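Local coordinates for lipid binding protein LpqN (Mycobacterium tuberculosis, PDB 6E5F) that binds a dodecyl trehaloside glycolipid analogue, takes part in cell envelope biogenesis, and may link MmpL transporters to periplasmic proteins, at residues V122-L128 with V196-N202; A141-K146 with A167-G171; A159-G163 with Q185-V189; L180-K186 with L201-D207. All coordinates share one frame; numbering follows the deposited sequence.

Contact 1: V122-L128 with V196-N202; sequences VAILSKL and VFVLQLN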
# COMPACT_ATOMS: atom_id res chain seq x y z
N VAL A 122 -4.48 -4.35 2.59
CA VAL A 122 -3.60 -5.44 2.15
C VAL A 122 -2.21 -4.88 1.92
O VAL A 122 -2.05 -3.76 1.43
CB VAL A 122 -4.16 -6.10 0.88
CG1 VAL A 122 -3.10 -6.94 0.20
CG2 VAL A 122 -5.38 -6.94 1.22
N ALA A 123 -1.20 -5.65 2.31
CA ALA A 123 0.19 -5.23 2.19
C ALA A 123 0.89 -6.02 1.09
O ALA A 123 0.60 -7.20 0.87
CB ALA A 123 0.93 -5.46 3.52
N ILE A 124 1.80 -5.34 0.40
CA ILE A 124 2.69 -5.96 -0.58
C ILE A 124 4.08 -5.43 -0.31
O ILE A 124 4.26 -4.23 -0.07
CB ILE A 124 2.26 -5.60 -2.02
CG1 ILE A 124 0.79 -5.94 -2.26
CG2 ILE A 124 3.13 -6.32 -3.02
CD1 ILE A 124 0.14 -5.06 -3.30
N LEU A 125 5.08 -6.30 -0.34
CA LEU A 125 6.47 -5.89 -0.16
C LEU A 125 7.28 -6.43 -1.33
O LEU A 125 7.23 -7.62 -1.64
CB LEU A 125 7.04 -6.39 1.16
CG LEU A 125 8.46 -5.91 1.51
CD1 LEU A 125 8.50 -4.38 1.59
CD2 LEU A 125 8.92 -6.52 2.81
N SER A 126 8.01 -5.53 -1.99
CA SER A 126 8.85 -5.86 -3.13
C SER A 126 10.27 -5.42 -2.84
O SER A 126 10.50 -4.45 -2.11
CB SER A 126 8.36 -5.18 -4.40
OG SER A 126 6.99 -5.46 -4.65
N LYS A 127 11.22 -6.13 -3.43
CA LYS A 127 12.64 -5.82 -3.33
C LYS A 127 13.10 -5.38 -4.71
O LYS A 127 12.96 -6.13 -5.68
CB LYS A 127 13.42 -7.05 -2.88
CG LYS A 127 14.92 -6.83 -2.73
CD LYS A 127 15.60 -8.12 -2.30
CE LYS A 127 17.07 -7.92 -2.02
NZ LYS A 127 17.72 -9.20 -1.61
N LEU A 128 13.63 -4.16 -4.79
CA LEU A 128 14.12 -3.60 -6.04
C LEU A 128 15.64 -3.48 -5.96
O LEU A 128 16.17 -2.92 -5.00
CB LEU A 128 13.51 -2.22 -6.28
CG LEU A 128 11.98 -2.17 -6.27
CD1 LEU A 128 11.50 -0.76 -6.61
CD2 LEU A 128 11.38 -3.18 -7.22
N VAL A 196 16.36 -1.52 -2.57
CA VAL A 196 15.31 -0.61 -2.12
C VAL A 196 14.07 -1.47 -1.98
O VAL A 196 13.54 -1.98 -2.98
CB VAL A 196 15.09 0.55 -3.10
CG1 VAL A 196 13.93 1.40 -2.64
CG2 VAL A 196 16.35 1.40 -3.19
N PHE A 197 13.61 -1.65 -0.75
CA PHE A 197 12.36 -2.35 -0.50
C PHE A 197 11.22 -1.35 -0.58
O PHE A 197 11.35 -0.20 -0.14
CB PHE A 197 12.39 -3.03 0.86
CG PHE A 197 13.37 -4.17 0.94
CD1 PHE A 197 14.70 -3.94 1.23
CD2 PHE A 197 12.95 -5.47 0.71
CE1 PHE A 197 15.60 -5.00 1.29
CE2 PHE A 197 13.84 -6.52 0.77
CZ PHE A 197 15.16 -6.29 1.06
N VAL A 198 10.12 -1.77 -1.18
CA VAL A 198 8.95 -0.92 -1.37
C VAL A 198 7.76 -1.63 -0.74
O VAL A 198 7.34 -2.71 -1.20
CB VAL A 198 8.69 -0.63 -2.85
CG1 VAL A 198 7.46 0.28 -3.01
CG2 VAL A 198 9.92 -0.01 -3.51
N LEU A 199 7.21 -1.03 0.31
CA LEU A 199 6.01 -1.52 0.96
C LEU A 199 4.84 -0.73 0.42
O LEU A 199 4.90 0.51 0.37
CB LEU A 199 6.10 -1.32 2.47
CG LEU A 199 4.84 -1.62 3.29
CD1 LEU A 199 4.59 -3.12 3.33
CD2 LEU A 199 4.97 -1.04 4.69
N GLN A 200 3.78 -1.42 0.01
CA GLN A 200 2.54 -0.74 -0.36
C GLN A 200 1.42 -1.28 0.51
O GLN A 200 1.29 -2.50 0.69
CB GLN A 200 2.25 -0.89 -1.86
CG GLN A 200 3.27 -0.13 -2.73
CD GLN A 200 2.82 0.05 -4.16
OE1 GLN A 200 2.49 -0.90 -4.86
NE2 GLN A 200 2.81 1.30 -4.61
N LEU A 201 0.65 -0.36 1.07
CA LEU A 201 -0.55 -0.69 1.83
C LEU A 201 -1.74 -0.21 1.02
O LEU A 201 -1.87 1.00 0.76
CB LEU A 201 -0.51 -0.05 3.21
CG LEU A 201 0.71 -0.39 4.07
CD1 LEU A 201 0.68 0.40 5.38
CD2 LEU A 201 0.81 -1.88 4.35
N ASN A 202 -2.58 -1.14 0.60
CA ASN A 202 -3.70 -0.87 -0.31
C ASN A 202 -4.99 -1.02 0.49
O ASN A 202 -5.36 -2.13 0.87
CB ASN A 202 -3.67 -1.86 -1.47
CG ASN A 202 -2.48 -1.67 -2.38
OD1 ASN A 202 -1.95 -0.58 -2.51
ND2 ASN A 202 -2.04 -2.75 -3.02
O HOH W 1 5.62 -3.39 -3.31

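Contact 2: A141-K146 with A167-G171; sequences APGELK and AWQLG. With L6T (alpha-D-glucopyranosyl 6-O-dodecyl-alpha-D-glucopyranoside), chain B.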
# COMPACT_ATOMS: atom_id res chain seq x y z
N ALA A 141 4.59 7.04 -7.18
CA ALA A 141 3.58 6.34 -6.38
C ALA A 141 2.14 6.70 -6.72
O ALA A 141 1.30 5.79 -6.74
CB ALA A 141 3.86 6.61 -4.89
N PRO A 142 1.77 7.96 -6.98
CA PRO A 142 0.35 8.25 -7.24
C PRO A 142 -0.17 7.72 -8.56
O PRO A 142 -1.40 7.67 -8.74
CB PRO A 142 0.27 9.78 -7.16
CG PRO A 142 1.65 10.28 -7.25
CD PRO A 142 2.59 9.18 -6.87
N GLY A 143 0.70 7.28 -9.48
CA GLY A 143 0.24 6.93 -10.81
C GLY A 143 -0.80 5.83 -10.82
O GLY A 143 -1.79 5.90 -11.56
N GLU A 144 -0.61 4.79 -10.00
CA GLU A 144 -1.47 3.62 -10.05
C GLU A 144 -2.92 3.98 -9.73
O GLU A 144 -3.83 3.66 -10.49
CB GLU A 144 -0.94 2.54 -9.10
CG GLU A 144 -1.77 1.26 -9.11
CD GLU A 144 -1.24 0.21 -8.15
OE1 GLU A 144 -1.88 -0.86 -8.03
OE2 GLU A 144 -0.19 0.45 -7.52
N LEU A 145 -3.15 4.61 -8.57
CA LEU A 145 -4.52 4.97 -8.20
C LEU A 145 -5.12 5.93 -9.21
O LEU A 145 -6.31 5.83 -9.54
CB LEU A 145 -4.56 5.57 -6.80
CG LEU A 145 -4.19 4.72 -5.59
CD1 LEU A 145 -5.04 5.12 -4.38
CD2 LEU A 145 -4.30 3.23 -5.85
N LYS A 146 -4.33 6.88 -9.70
CA LYS A 146 -4.86 7.86 -10.64
C LYS A 146 -5.32 7.22 -11.95
O LYS A 146 -6.10 7.83 -12.68
CB LYS A 146 -3.82 8.96 -10.91
CG LYS A 146 -3.60 9.87 -9.71
CD LYS A 146 -2.45 10.84 -9.95
CE LYS A 146 -2.76 11.85 -11.04
NZ LYS A 146 -1.59 12.73 -11.34
N ALA A 167 7.57 8.13 2.82
CA ALA A 167 6.40 7.50 2.24
C ALA A 167 5.59 8.51 1.44
O ALA A 167 5.84 9.72 1.47
CB ALA A 167 5.53 6.86 3.33
N TRP A 168 4.61 7.98 0.72
CA TRP A 168 3.65 8.78 -0.03
C TRP A 168 2.30 8.13 0.16
O TRP A 168 2.18 6.91 0.14
CB TRP A 168 3.98 8.79 -1.53
CG TRP A 168 3.21 9.85 -2.22
CD1 TRP A 168 2.00 9.73 -2.83
CD2 TRP A 168 3.60 11.22 -2.33
NE1 TRP A 168 1.61 10.96 -3.33
CE2 TRP A 168 2.57 11.88 -3.03
CE3 TRP A 168 4.72 11.94 -1.92
CZ2 TRP A 168 2.64 13.25 -3.33
CZ3 TRP A 168 4.77 13.29 -2.20
CH2 TRP A 168 3.74 13.93 -2.90
N GLN A 169 1.27 8.95 0.36
CA GLN A 169 -0.08 8.42 0.49
C GLN A 169 -1.03 9.23 -0.36
O GLN A 169 -0.95 10.46 -0.39
CB GLN A 169 -0.55 8.43 1.95
CG GLN A 169 -1.97 7.88 2.14
CD GLN A 169 -2.27 7.53 3.58
OE1 GLN A 169 -1.50 6.83 4.24
NE2 GLN A 169 -3.40 8.02 4.08
N LEU A 170 -1.91 8.54 -1.06
CA LEU A 170 -3.03 9.20 -1.70
C LEU A 170 -4.26 8.33 -1.57
O LEU A 170 -4.18 7.10 -1.49
CB LEU A 170 -2.75 9.57 -3.16
CG LEU A 170 -2.92 8.48 -4.20
CD1 LEU A 170 -3.01 9.10 -5.60
CD2 LEU A 170 -1.79 7.47 -4.12
N GLY A 171 -5.41 8.99 -1.53
CA GLY A 171 -6.67 8.31 -1.44
C GLY A 171 -7.73 9.04 -2.23
O GLY A 171 -7.55 10.19 -2.64
C1 L6T B . -12.49 12.75 -3.33
C2 L6T B . -13.64 11.81 -3.66
C3 L6T B . -14.47 11.58 -2.42
C4 L6T B . -13.57 11.02 -1.33
C5 L6T B . -12.47 12.03 -1.06
C6 L6T B . -11.57 11.55 0.12
CAA L6T B . -11.92 14.98 -2.91
CAO L6T B . -12.53 15.77 -5.08
CAP L6T B . -12.02 15.96 -6.51
CAR L6T B . -12.98 17.10 -4.51
CAT L6T B . -13.49 16.88 -3.10
CAV L6T B . -12.37 16.28 -2.28
CAX L6T B . -10.06 9.81 0.50
CAY L6T B . -10.35 9.09 1.85
CAZ L6T B . -9.18 8.12 1.93
CBA L6T B . -9.08 7.66 3.38
CBB L6T B . -8.47 6.27 3.19
CBC L6T B . -7.50 6.03 4.31
CBD L6T B . -6.78 4.67 4.02
CBE L6T B . -5.48 4.74 4.78
CBF L6T B . -4.22 4.84 3.84
CBG L6T B . -3.90 3.45 3.24
CBH L6T B . -3.64 2.44 4.34
CBI L6T B . -2.76 2.96 5.48
O1 L6T B . -13.00 14.03 -2.93
O2 L6T B . -14.45 12.40 -4.68
O3 L6T B . -15.53 10.66 -2.71
O4 L6T B . -14.35 10.81 -0.16
O5 L6T B . -11.68 12.21 -2.26
O6 L6T B . -11.25 10.23 -0.18
OAN L6T B . -11.48 15.22 -4.27
OAQ L6T B . -10.85 16.78 -6.49
OAS L6T B . -14.03 17.65 -5.31
OAU L6T B . -13.90 18.12 -2.52
OAW L6T B . -12.82 16.03 -0.94

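Contact 3: A159-G163 with Q185-V189; sequences AATLG and QKTVV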
# COMPACT_ATOMS: atom_id res chain seq x y z
N ALA A 159 3.25 13.64 0.85
CA ALA A 159 4.34 12.95 1.51
C ALA A 159 3.94 12.57 2.93
O ALA A 159 3.11 13.23 3.57
CB ALA A 159 5.58 13.83 1.56
N ALA A 160 4.55 11.50 3.41
CA ALA A 160 4.29 10.97 4.74
C ALA A 160 5.52 10.22 5.20
O ALA A 160 6.53 10.15 4.50
CB ALA A 160 3.05 10.07 4.73
N THR A 161 5.44 9.65 6.39
CA THR A 161 6.47 8.77 6.91
C THR A 161 5.81 7.56 7.56
O THR A 161 4.64 7.61 7.96
CB THR A 161 7.38 9.47 7.93
OG1 THR A 161 6.61 9.87 9.07
CG2 THR A 161 8.04 10.71 7.31
N LEU A 162 6.56 6.47 7.64
CA LEU A 162 6.12 5.27 8.33
C LEU A 162 7.36 4.61 8.92
O LEU A 162 8.32 4.36 8.19
CB LEU A 162 5.42 4.30 7.36
CG LEU A 162 4.08 3.65 7.71
CD1 LEU A 162 4.11 2.16 7.41
CD2 LEU A 162 3.61 3.90 9.13
N GLY A 163 7.33 4.34 10.22
CA GLY A 163 8.46 3.70 10.87
C GLY A 163 9.79 4.40 10.65
O GLY A 163 10.84 3.74 10.69
N GLN A 185 -3.67 4.28 -1.02
CA GLN A 185 -2.43 3.53 -1.09
C GLN A 185 -1.33 4.33 -0.43
O GLN A 185 -1.10 5.49 -0.78
CB GLN A 185 -2.06 3.24 -2.54
CG GLN A 185 -0.81 2.39 -2.70
CD GLN A 185 -0.48 2.17 -4.14
OE1 GLN A 185 -0.09 3.10 -4.85
NE2 GLN A 185 -0.65 0.93 -4.61
N LYS A 186 -0.66 3.71 0.54
CA LYS A 186 0.54 4.27 1.14
C LYS A 186 1.73 3.47 0.63
O LYS A 186 1.75 2.24 0.75
CB LYS A 186 0.49 4.24 2.67
CG LYS A 186 1.60 5.05 3.32
CD LYS A 186 1.34 5.32 4.80
CE LYS A 186 2.23 6.45 5.32
NZ LYS A 186 1.85 6.91 6.69
N THR A 187 2.70 4.17 0.05
CA THR A 187 3.92 3.56 -0.45
C THR A 187 5.07 4.03 0.44
O THR A 187 5.23 5.23 0.66
CB THR A 187 4.16 3.98 -1.89
OG1 THR A 187 3.10 3.51 -2.72
CG2 THR A 187 5.48 3.41 -2.41
N VAL A 188 5.84 3.09 0.96
CA VAL A 188 6.97 3.38 1.84
C VAL A 188 8.23 2.85 1.16
O VAL A 188 8.26 1.70 0.73
CB VAL A 188 6.80 2.72 3.22
CG1 VAL A 188 7.90 3.19 4.17
CG2 VAL A 188 5.42 2.99 3.79
N VAL A 189 9.24 3.70 1.06
CA VAL A 189 10.51 3.32 0.44
C VAL A 189 11.52 3.05 1.54
O VAL A 189 11.75 3.89 2.42
CB VAL A 189 11.00 4.39 -0.54
CG1 VAL A 189 12.34 4.03 -1.12
CG2 VAL A 189 9.98 4.55 -1.65

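Contact 4: L180-K186 with L201-D207; sequences LRTVAQK and LNADALD. With L6T (alpha-D-glucopyranosyl 6-O-dodecyl-alpha-D-glucopyranoside), chain B.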
# COMPACT_ATOMS: atom_id res chain seq x y z
N LEU A 180 -19.63 3.15 -5.67
CA LEU A 180 -18.53 4.01 -5.28
C LEU A 180 -17.72 3.32 -4.19
O LEU A 180 -18.28 2.80 -3.22
CB LEU A 180 -19.05 5.35 -4.77
CG LEU A 180 -18.03 6.48 -4.70
CD1 LEU A 180 -17.47 6.80 -6.08
CD2 LEU A 180 -18.64 7.72 -4.06
N ARG A 181 -16.40 3.31 -4.35
CA ARG A 181 -15.50 2.68 -3.40
C ARG A 181 -14.45 3.69 -2.97
O ARG A 181 -13.99 4.50 -3.78
CB ARG A 181 -14.79 1.47 -4.01
CG ARG A 181 -15.73 0.45 -4.64
CD ARG A 181 -14.99 -0.84 -5.00
NE ARG A 181 -14.52 -1.52 -3.79
CZ ARG A 181 -15.24 -2.39 -3.09
NH1 ARG A 181 -16.47 -2.71 -3.48
NH2 ARG A 181 -14.73 -2.94 -2.01
N THR A 182 -14.07 3.64 -1.70
CA THR A 182 -12.94 4.41 -1.20
C THR A 182 -11.68 3.56 -1.32
O THR A 182 -11.67 2.39 -0.91
CB THR A 182 -13.18 4.80 0.26
OG1 THR A 182 -14.31 5.69 0.33
CG2 THR A 182 -11.96 5.50 0.84
N VAL A 183 -10.64 4.14 -1.90
CA VAL A 183 -9.38 3.45 -2.12
C VAL A 183 -8.25 4.38 -1.69
O VAL A 183 -8.33 5.60 -1.83
CB VAL A 183 -9.21 3.02 -3.59
CG1 VAL A 183 -9.11 4.24 -4.51
CG2 VAL A 183 -8.01 2.12 -3.74
N ALA A 184 -7.19 3.78 -1.16
CA ALA A 184 -6.03 4.57 -0.80
C ALA A 184 -4.82 3.66 -0.83
O ALA A 184 -4.93 2.43 -0.68
CB ALA A 184 -6.17 5.19 0.58
N GLN A 185 -3.67 4.28 -1.02
CA GLN A 185 -2.43 3.53 -1.09
C GLN A 185 -1.33 4.33 -0.43
O GLN A 185 -1.10 5.49 -0.78
CB GLN A 185 -2.06 3.24 -2.54
CG GLN A 185 -0.81 2.39 -2.70
CD GLN A 185 -0.48 2.17 -4.14
OE1 GLN A 185 -0.09 3.10 -4.85
NE2 GLN A 185 -0.65 0.93 -4.61
N LYS A 186 -0.66 3.71 0.54
CA LYS A 186 0.54 4.27 1.14
C LYS A 186 1.73 3.47 0.63
O LYS A 186 1.75 2.24 0.75
CB LYS A 186 0.49 4.24 2.67
CG LYS A 186 1.60 5.05 3.32
CD LYS A 186 1.34 5.32 4.80
CE LYS A 186 2.23 6.45 5.32
NZ LYS A 186 1.85 6.91 6.69
N LEU A 201 0.65 -0.36 1.07
CA LEU A 201 -0.55 -0.69 1.83
C LEU A 201 -1.74 -0.21 1.02
O LEU A 201 -1.87 1.00 0.76
CB LEU A 201 -0.51 -0.05 3.21
CG LEU A 201 0.71 -0.39 4.07
CD1 LEU A 201 0.68 0.40 5.38
CD2 LEU A 201 0.81 -1.88 4.35
N ASN A 202 -2.58 -1.14 0.60
CA ASN A 202 -3.70 -0.87 -0.31
C ASN A 202 -4.99 -1.02 0.49
O ASN A 202 -5.36 -2.13 0.87
CB ASN A 202 -3.67 -1.86 -1.47
CG ASN A 202 -2.48 -1.67 -2.38
OD1 ASN A 202 -1.95 -0.58 -2.51
ND2 ASN A 202 -2.04 -2.75 -3.02
N ALA A 203 -5.68 0.10 0.72
CA ALA A 203 -6.94 0.09 1.45
C ALA A 203 -8.11 0.18 0.47
O ALA A 203 -8.04 0.92 -0.52
CB ALA A 203 -7.00 1.26 2.42
N ASP A 204 -9.17 -0.58 0.74
CA ASP A 204 -10.35 -0.55 -0.11
C ASP A 204 -11.58 -0.86 0.71
O ASP A 204 -11.58 -1.77 1.54
CB ASP A 204 -10.21 -1.57 -1.25
CG ASP A 204 -11.52 -1.85 -1.95
OD1 ASP A 204 -11.97 -1.00 -2.75
OD2 ASP A 204 -12.12 -2.92 -1.71
N ALA A 205 -12.64 -0.09 0.48
CA ALA A 205 -13.92 -0.34 1.13
C ALA A 205 -15.02 0.32 0.32
O ALA A 205 -14.77 1.23 -0.48
CB ALA A 205 -13.94 0.19 2.57
N LEU A 206 -16.24 -0.16 0.53
CA LEU A 206 -17.40 0.55 -0.01
C LEU A 206 -17.46 1.95 0.59
O LEU A 206 -17.05 2.18 1.73
CB LEU A 206 -18.68 -0.21 0.31
CG LEU A 206 -18.85 -1.54 -0.44
CD1 LEU A 206 -19.90 -2.41 0.24
CD2 LEU A 206 -19.21 -1.30 -1.90
N ASP A 207 -17.98 2.89 -0.20
CA ASP A 207 -18.04 4.29 0.20
C ASP A 207 -18.60 4.47 1.61
O ASP A 207 -18.08 5.25 2.40
CB ASP A 207 -18.89 5.08 -0.80
CG ASP A 207 -19.06 6.54 -0.41
OD1 ASP A 207 -18.06 7.28 -0.46
OD2 ASP A 207 -20.19 6.93 -0.05
C1 L6T B . -12.49 12.75 -3.33
C2 L6T B . -13.64 11.81 -3.66
C3 L6T B . -14.47 11.58 -2.42
C4 L6T B . -13.57 11.02 -1.33
C5 L6T B . -12.47 12.03 -1.06
C6 L6T B . -11.57 11.55 0.12
CAA L6T B . -11.92 14.98 -2.91
CAO L6T B . -12.53 15.77 -5.08
CAP L6T B . -12.02 15.96 -6.51
CAR L6T B . -12.98 17.10 -4.51
CAT L6T B . -13.49 16.88 -3.10
CAV L6T B . -12.37 16.28 -2.28
CAX L6T B . -10.06 9.81 0.50
CAY L6T B . -10.35 9.09 1.85
CAZ L6T B . -9.18 8.12 1.93
CBA L6T B . -9.08 7.66 3.38
CBB L6T B . -8.47 6.27 3.19
CBC L6T B . -7.50 6.03 4.31
CBD L6T B . -6.78 4.67 4.02
CBE L6T B . -5.48 4.74 4.78
CBF L6T B . -4.22 4.84 3.84
CBG L6T B . -3.90 3.45 3.24
CBH L6T B . -3.64 2.44 4.34
CBI L6T B . -2.76 2.96 5.48
O1 L6T B . -13.00 14.03 -2.93
O2 L6T B . -14.45 12.40 -4.68
O3 L6T B . -15.53 10.66 -2.71
O4 L6T B . -14.35 10.81 -0.16
O5 L6T B . -11.68 12.21 -2.26
O6 L6T B . -11.25 10.23 -0.18
OAN L6T B . -11.48 15.22 -4.27
OAQ L6T B . -10.85 16.78 -6.49
OAS L6T B . -14.03 17.65 -5.31
OAU L6T B . -13.90 18.12 -2.52
OAW L6T B . -12.82 16.03 -0.94
O HOH W 2 -15.90 6.55 -1.78

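Contact 1: V122-L128 with V196-N202
Adjacent strands of the main antiparallel sheet meet here, V122-L128 beside V196-N202, with V122 facing N202 at one end and L128 facing V196 at the other. The segment axes come within 4.7 Å, and their N-to-C directions differ by 160°. Four hydrogen-bonded pairs, V122-N202, I124-Q200, S126-V198 and L128-V196, each exchange two backbone bonds; N202 N to V122 O, for instance, spans 2.8 Å. The non-hydrogen-bonded pairs between them, A123-L201, L125-L199 and K127-F197, put their side chains on the opposite face.

On that face K127 runs alongside F197, pointing the same way. With K127 CG anti to the backbone N (chi1 -180°), CG comes over one face of the ring, a CH-pi contact with CG 3.7 Å from F197 CE2; the extended remainder, CD and CE, runs on past CZ. L125 CD1 turns back across the strand gap and rests 4.0 Å from L199 CB, while A123 CB meets L201 CD2 at 3.7 Å. L201 also approaches the bound lauryl chain, so the L201 end of this face, in a protein of the Mog1p/PsbP clan, borders the lipid site.

The face of I124 and L128 packs differently. L128 CD1 sits 3.6 Å from V198 CG2, and the side chain also reaches I65 of helix 61-66. I124 CD1 comes 3.2 Å from N202 ND2, the two side chains crossing at a slant; N202 OD1 is held by Q185 on the next strand. Q200 NE2 is hydrogen-bonded to T187 OG1 on that same strand. One water lies 2.8 Å from S126 OG and donates to V198 O, which thus accepts a second hydrogen bond, besides the one from S126 N.

Contact 2: A141-K146 with A167-G171
L170 meets P142 and L145 where segment 141-146, which includes the short helix 143-146, packs on strand 165-176, a helix-on-sheet contact made without any hydrogen bond between the two segments. Starting at L170 CB, the bond from the strand is directed at segment 141-146. CG lies between the backbone N and the carbonyl carbon (chi1 81°), a placement that lets the methyl groups reach P142 and L145 and sets CG 4.0 Å from L145 CD1. From there CD1 reaches P142, lying 3.7 Å from CB of its ring and close to its carbonyl oxygen. CD2 is wedged between the two residues, 3.9 Å from L145 CG and about as far from P142 CA. The two leucines slide past each other in opposite directions, so L145 CD1 ends beside the strand backbone, 3.6 Å from L170 O.

One pair further back, A141 CB touches W168 CB at 4.0 Å, and the side chains of P142 and W168 cross at about a right angle. K146 adds a marginal apolar touch to L170 through its CG, while its NZ forms a salt bridge with D156.

Q169 points away from the helix, as strand alternation requires, onto the ligand face of the sheet. Its amide lies against the alkyl chain of the dodecyl trehaloside, with NE2 3.3 Å from L6T CBF. G171, which has no side chain, lets the chain pass its backbone, C to L6T CAX being 3.7 Å. Back on the helix side, P142 CG stands 4.0 Å from W168 NE1, whose N-H is donated to D156 O.

Contact 3: A159-G163 with Q185-V189
The segments A159-L162 and Q185-V189 cross at 66° with their axes 7.7 Å apart at closest, too far for backbone pairing, so side chains such as L162 and K186 bridge the gap. K186 supplies the longest reach. Its CG is anti to the backbone N (chi1 -169°) and the chain stays extended, which in the conformer described brings NZ to T161 O at 3.1 Å. The ammonium group approaches from above the carbonyl plane, 46° out of it, and not along a lone pair. On the way, K186 CE brushes A160 CB at 3.8 Å. L162 crosses the lysine obliquely, CG lying 4.1 Å from NZ, and then meets V188 at about a right angle: L162 CB is 3.8 Å from V188 CG2, with CD1 resting on the same methyl. NZ also forms a salt bridge with D221, which probably offsets the charge of this buried amine.

Strand 165-176 is paired with both partners, through A160 with A167 and T187 with W168, so the contact joins next-but-one strands where the sheet curls. Helix 210-223 contributes D221 on the lysine side, while helix 134-140 packs on V189, whose side chain projects from the other face of the sheet.

Contact 4: L180-K186 with L201-D207
R181 lays one face of its guanidinium over the backbone at A205 and L206, with L206 N 4.0 Å above the guanidinium plane and toward its rim, and meets D204 at its edge. The chain bends at chi3 (66°), which turns the group side-on to the carboxylate. NE gives a nearly straight bond (175° at the hydrogen) to the syn lone pair of D204 OD1 at 2.8 Å. NH2 reaches D204 OD2 at 2.6 Å, and the two planes are only 22° apart. This two-pronged salt bridge fixes the rotation of both groups, and NH1 has a further acidic partner in D117.

On the face that carries D204, Q185 and N202 lie side by side. Q185 NE2 donates to N202 OD1 at 2.9 Å, the acceptor lying close to the Q185 amide plane, and is shared with E144.

On the other face T182, A184 and A203 line the ligand pocket. A184 and A203, a hydrogen-bonded pair, present small methyl groups: A184 CB lies 3.5 Å from L6T CBD and A203 CB 3.8 Å from the same carbon. T182 adds CG2, 4.0 Å from L6T CAZ. Its hydroxyl turns instead toward the strand end, where OG1 bonds to T210 and to a water that donates to D207 OD1 at 2.6 Å.

Backbone bonds between T182 and A205, A184 and A203, and K186 and L201 complete an antiparallel beta hairpin. Its alanine- and threonine-bearing face, covered by helix 210-223 through L213, forms part of the pocket in which the lauryl chain of the trehaloside is bound.

Along the chain the segments come in the order 122-128, 141-146, 159-163, 167-171, then 180-189 and finally 196-207, and all belong to or pack on one curled antiparallel sheet. Contacts 1 and 4 use strand 195-206 and share L201 and N202, their centres about 16 Å apart; contacts 3 and 4 share Q185 and K186 on strand 179-192. Strand 165-176 of contact 2 borders 179-192, with about 10 Å between the centres of contacts 2 and 3. The four thus step across neighbouring strands 120-130, 195-206, 179-192, 165-176 and 152-162. Contacts 2 and 4 both touch the trehaloside, whose alkyl chain lies along the sheet face that links them.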